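Local coordinates for lysyl oxidase (Pichia pastoris, PDB 1RKY), which probably oxidises primary amines, including peptidyl lysine, as a copper- and topaquinone-dependent amine oxidase, at residues A[147-152]-A[223-228]. Sequence-based numbering, arbitrary orientation.
Sequences NKNLNT and WKMLEY. With NAG (2-acetamido-2-deoxy-beta-D-glucopyranose), chain D; XE (xenon), chain U.
Leu150 and Tyr228 make the tight part of this contact: CD2 of Leu150 comes obliquely against the phenol ring, 3.7 Å from Tyr228 CE2. The branched leucine offers a methyl to this broad buried ring, which takes xenon on its other side. Beside them the methyl end of Met225 completes a small apolar patch, its CE lying 3.7 Å from Asn149 CB and 4.3 Å from Leu150 CD2. Met225 starts with CG anti to its own N (chi1 -163°), then bends at chi2 and chi3, which curls CE back toward the last turn of the helix; an unbranched, flexible thioether suits a place where a strand must be fitted to a helix end. Leu146 of helix 136-150, Phe211 and Phe213 of strand 209-214, and Met155 of helix 153-163 enclose this apolar side.

The contact lays the C-terminal end of helix 136-150 on strand 224-230 of a five-stranded antiparallel sheet, an alpha/beta packing in one of the smaller domains that accompany the catalytic domain in copper amine oxidases. A classic beta bulge, where Leu226 and Glu227 both face Lys212 of strand 209-214, lies in the strand between Met225 and Tyr228. Xenon sits by this bulge, 3.6 Å from both Met225 O and Tyr228 CE1.

Toward solvent the fit is looser and polar. Asn149, an amide that can both donate and accept, gives its ND2 to Phe145 O, while a water donates to Asn149 OD1 (2.8 Å) and accepts from Met225 N (2.9 Å), bridging helix and strand. On the side turned away from the strand, Asn151, just past the helix end, carries the N-linked NAG on ND2, and Asn147 in the last turn donates from ND2 to the sugar's acetamide oxygen O7 at 2.9 Å (N-H...O 155°).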
ATOM      1  N   ASN A 147      15.806  27.135 -34.167  1.00 30.80           N
ATOM      2  CA  ASN A 147      15.489  28.562 -34.315  1.00 30.60           C
ATOM      3  C   ASN A 147      15.764  29.054 -35.741  1.00 33.25           C
ATOM      4  O   ASN A 147      14.997  29.848 -36.294  1.00 36.98           O
ATOM      5  CB  ASN A 147      16.290  29.389 -33.337  1.00 37.77           C
ATOM      6  CG  ASN A 147      15.933  30.849 -33.400  1.00 44.78           C
ATOM      7  OD1 ASN A 147      14.807  31.233 -33.109  1.00 39.07           O
ATOM      8  ND2 ASN A 147      16.887  31.671 -33.800  1.00 41.38           N
ATOM      9  N   LYS A 148      16.864  28.583 -36.307  1.00 36.20           N
ATOM     10  CA  LYS A 148      17.259  28.905 -37.683  1.00 37.84           C
ATOM     11  C   LYS A 148      16.174  28.509 -38.675  1.00 44.88           C
ATOM     12  O   LYS A 148      15.900  29.233 -39.630  1.00 38.57           O
ATOM     13  CB  LYS A 148      18.567  28.181 -38.008  1.00 41.47           C
ATOM     14  CG  LYS A 148      19.224  28.523 -39.346  1.00 41.45           C
ATOM     15  CD  LYS A 148      20.613  27.885 -39.413  1.00 63.40           C
ATOM     16  CE  LYS A 148      21.329  28.146 -40.734  1.00 75.24           C
ATOM     17  NZ  LYS A 148      22.806  28.284 -40.528  1.00 65.47           N
ATOM     18  N   ASN A 149      15.540  27.366 -38.444  1.00 35.78           N
ATOM     19  CA  ASN A 149      14.540  26.847 -39.365  1.00 31.52           C
ATOM     20  C   ASN A 149      13.108  27.350 -39.108  1.00 38.59           C
ATOM     21  O   ASN A 149      12.343  27.583 -40.058  1.00 37.55           O
ATOM     22  CB  ASN A 149      14.579  25.307 -39.384  1.00 39.77           C
ATOM     23  CG  ASN A 149      15.694  24.777 -40.248  1.00 50.57           C
ATOM     24  OD1 ASN A 149      15.503  24.543 -41.436  1.00 53.34           O
ATOM     25  ND2 ASN A 149      16.881  24.617 -39.669  1.00 41.79           N
ATOM     26  N   LEU A 150      12.743  27.540 -37.842  1.00 32.67           N
ATOM     27  CA  LEU A 150      11.363  27.834 -37.490  1.00 34.79           C
ATOM     28  C   LEU A 150      11.081  29.328 -37.395  1.00 41.44           C
ATOM     29  O   LEU A 150       9.916  29.724 -37.379  1.00 41.04           O
ATOM     30  CB  LEU A 150      10.980  27.152 -36.156  1.00 32.52           C
ATOM     31  CG  LEU A 150      11.027  25.620 -36.180  1.00 37.12           C
ATOM     32  CD1 LEU A 150      10.792  25.125 -34.754  1.00 42.51           C
ATOM     33  CD2 LEU A 150      10.038  24.988 -37.140  1.00 38.54           C
ATOM     34  N   ASN A 151      12.135  30.149 -37.337  1.00 35.77           N
ATOM     35  CA  ASN A 151      11.995  31.598 -37.198  1.00 34.43           C
ATOM     36  C   ASN A 151      12.239  32.343 -38.527  1.00 35.48           C
ATOM     37  O   ASN A 151      12.602  33.514 -38.505  1.00 36.91           O
ATOM     38  CB  ASN A 151      12.960  32.155 -36.147  1.00 34.86           C
ATOM     39  CG  ASN A 151      12.548  33.527 -35.626  1.00 41.51           C
ATOM     40  OD1 ASN A 151      11.361  33.855 -35.591  1.00 36.30           O
ATOM     41  ND2 ASN A 151      13.532  34.328 -35.199  1.00 40.61           N
ATOM     42  N   THR A 152      12.033  31.673 -39.651  1.00 37.84           N
ATOM     43  CA  THR A 152      12.087  32.346 -40.961  1.00 39.86           C
ATOM     44  C   THR A 152      10.773  33.063 -41.213  1.00 57.90           C
ATOM     45  O   THR A 152       9.784  32.800 -40.550  1.00 37.26           O
ATOM     46  CB  THR A 152      12.327  31.367 -42.111  1.00 45.26           C
ATOM     47  OG1 THR A 152      11.232  30.442 -42.199  1.00 48.91           O
ATOM     48  CG2 THR A 152      13.558  30.513 -41.874  1.00 46.38           C
ATOM     49  N   TRP A 223      22.902  19.629 -41.133  1.00 33.00           N
ATOM     50  CA  TRP A 223      21.606  19.244 -40.528  1.00 33.65           C
ATOM     51  C   TRP A 223      20.441  19.825 -41.336  1.00 43.12           C
ATOM     52  O   TRP A 223      20.522  20.933 -41.854  1.00 34.99           O
ATOM     53  CB  TRP A 223      21.543  19.761 -39.104  1.00 33.10           C
ATOM     54  CG  TRP A 223      22.502  19.067 -38.190  1.00 30.34           C
ATOM     55  CD1 TRP A 223      23.449  18.144 -38.522  1.00 34.75           C
ATOM     56  CD2 TRP A 223      22.559  19.200 -36.764  1.00 31.34           C
ATOM     57  NE1 TRP A 223      24.116  17.723 -37.399  1.00 27.87           N
ATOM     58  CE2 TRP A 223      23.581  18.344 -36.303  1.00 30.33           C
ATOM     59  CE3 TRP A 223      21.854  19.959 -35.831  1.00 33.53           C
ATOM     60  CZ2 TRP A 223      23.926  18.243 -34.952  1.00 29.89           C
ATOM     61  CZ3 TRP A 223      22.204  19.868 -34.489  1.00 29.99           C
ATOM     62  CH2 TRP A 223      23.224  19.005 -34.070  1.00 30.39           C
ATOM     63  N   LYS A 224      19.354  19.080 -41.444  1.00 32.43           N
ATOM     64  CA  LYS A 224      18.249  19.472 -42.323  1.00 37.86           C
ATOM     65  C   LYS A 224      16.890  19.144 -41.705  1.00 33.60           C
ATOM     66  O   LYS A 224      16.695  18.027 -41.234  1.00 38.95           O
ATOM     67  CB  LYS A 224      18.359  18.701 -43.650  1.00 39.14           C
ATOM     68  CG  LYS A 224      19.181  19.398 -44.738  1.00 64.91           C
ATOM     69  CD  LYS A 224      19.437  18.446 -45.916  1.00 56.42           C
ATOM     70  CE  LYS A 224      20.192  19.111 -47.085  1.00 53.17           C
ATOM     71  NZ  LYS A 224      20.063  18.328 -48.382  1.00 60.54           N
ATOM     72  N   MET A 225      15.953  20.079 -41.761  1.00 33.10           N
ATOM     73  CA  MET A 225      14.546  19.760 -41.460  1.00 30.87           C
ATOM     74  C   MET A 225      13.954  18.827 -42.520  1.00 40.96           C
ATOM     75  O   MET A 225      14.037  19.101 -43.706  1.00 39.20           O
ATOM     76  CB  MET A 225      13.722  21.035 -41.317  1.00 30.42           C
ATOM     77  CG  MET A 225      12.402  20.848 -40.618  1.00 42.02           C
ATOM     78  SD  MET A 225      12.625  20.561 -38.832  1.00 40.64           S
ATOM     79  CE  MET A 225      13.082  22.093 -38.257  1.00 35.76           C
ATOM     80  N   LEU A 226      13.402  17.700 -42.089  1.00 30.31           N
ATOM     81  CA  LEU A 226      12.877  16.686 -42.985  1.00 27.82           C
ATOM     82  C   LEU A 226      11.386  16.816 -43.224  1.00 42.61           C
ATOM     83  O   LEU A 226      10.928  16.628 -44.341  1.00 33.13           O
ATOM     84  CB  LEU A 226      13.135  15.280 -42.456  1.00 36.31           C
ATOM     85  CG  LEU A 226      14.591  14.878 -42.312  1.00 35.06           C
ATOM     86  CD1 LEU A 226      14.674  13.563 -41.583  1.00 38.06           C
ATOM     87  CD2 LEU A 226      15.246  14.796 -43.679  1.00 32.53           C
ATOM     88  N   GLU A 227      10.630  17.082 -42.163  1.00 36.13           N
ATOM     89  CA  GLU A 227       9.172  17.086 -42.229  1.00 31.09           C
ATOM     90  C   GLU A 227       8.562  18.088 -41.280  1.00 30.74           C
ATOM     91  O   GLU A 227       9.112  18.385 -40.211  1.00 32.11           O
ATOM     92  CB  GLU A 227       8.598  15.704 -41.884  1.00 35.22           C
ATOM     93  CG  GLU A 227       9.118  14.572 -42.720  1.00 33.00           C
ATOM     94  CD  GLU A 227       8.637  13.217 -42.256  1.00 43.03           C
ATOM     95  OE1 GLU A 227       8.707  12.251 -43.052  1.00 36.18           O
ATOM     96  OE2 GLU A 227       8.191  13.104 -41.094  1.00 41.35           O
ATOM     97  N   TYR A 228       7.412  18.612 -41.686  1.00 30.30           N
ATOM     98  CA  TYR A 228       6.472  19.268 -40.793  1.00 37.46           C
ATOM     99  C   TYR A 228       5.248  18.394 -40.787  1.00 34.57           C
ATOM    100  O   TYR A 228       4.833  17.901 -41.838  1.00 32.57           O
ATOM    101  CB  TYR A 228       6.142  20.675 -41.271  1.00 35.31           C
ATOM    102  CG  TYR A 228       7.333  21.600 -41.171  1.00 42.11           C
ATOM    103  CD1 TYR A 228       7.912  22.173 -42.302  1.00 40.24           C
ATOM    104  CD2 TYR A 228       7.893  21.888 -39.939  1.00 30.82           C
ATOM    105  CE1 TYR A 228       9.020  22.996 -42.189  1.00 42.73           C
ATOM    106  CE2 TYR A 228       8.993  22.706 -39.816  1.00 40.31           C
ATOM    107  CZ  TYR A 228       9.556  23.256 -40.938  1.00 40.39           C
ATOM    108  OH  TYR A 228      10.649  24.072 -40.767  1.00 36.61           O
TER
HETATM  109  C1  NAG D1191      13.030  35.626 -34.821  1.00 51.98           C
HETATM  110  C2  NAG D1191      14.109  36.144 -33.873  1.00 39.45           C
HETATM  111  C3  NAG D1191      13.844  37.585 -33.441  1.00 57.93           C
HETATM  112  C4  NAG D1191      13.586  38.468 -34.663  1.00 71.40           C
HETATM  113  C5  NAG D1191      12.584  37.833 -35.636  1.00 61.62           C
HETATM  114  C6  NAG D1191      12.538  38.676 -36.912  1.00 62.25           C
HETATM  115  C7  NAG D1191      15.353  34.587 -32.406  1.00 43.45           C
HETATM  116  C8  NAG D1191      15.425  33.943 -31.045  1.00 53.08           C
HETATM  117  N2  NAG D1191      14.253  35.306 -32.685  1.00 49.26           N
HETATM  118  O3  NAG D1191      14.946  38.083 -32.694  1.00 57.02           O
HETATM  119  O4  NAG D1191      13.100  39.736 -34.262  1.00 75.93           O
HETATM  120  O5  NAG D1191      12.915  36.485 -35.946  1.00 53.15           O
HETATM  121  O6  NAG D1191      11.986  37.960 -37.996  1.00 69.45           O
HETATM  122  O7  NAG D1191      16.288  34.416 -33.189  1.00 53.25           O
HETATM  123 XE    XE U 902      10.625  20.329 -43.939  0.72 41.12          XE
HETATM  124  O   HOH W   1      16.641  22.544 -43.059  1.00 36.15           O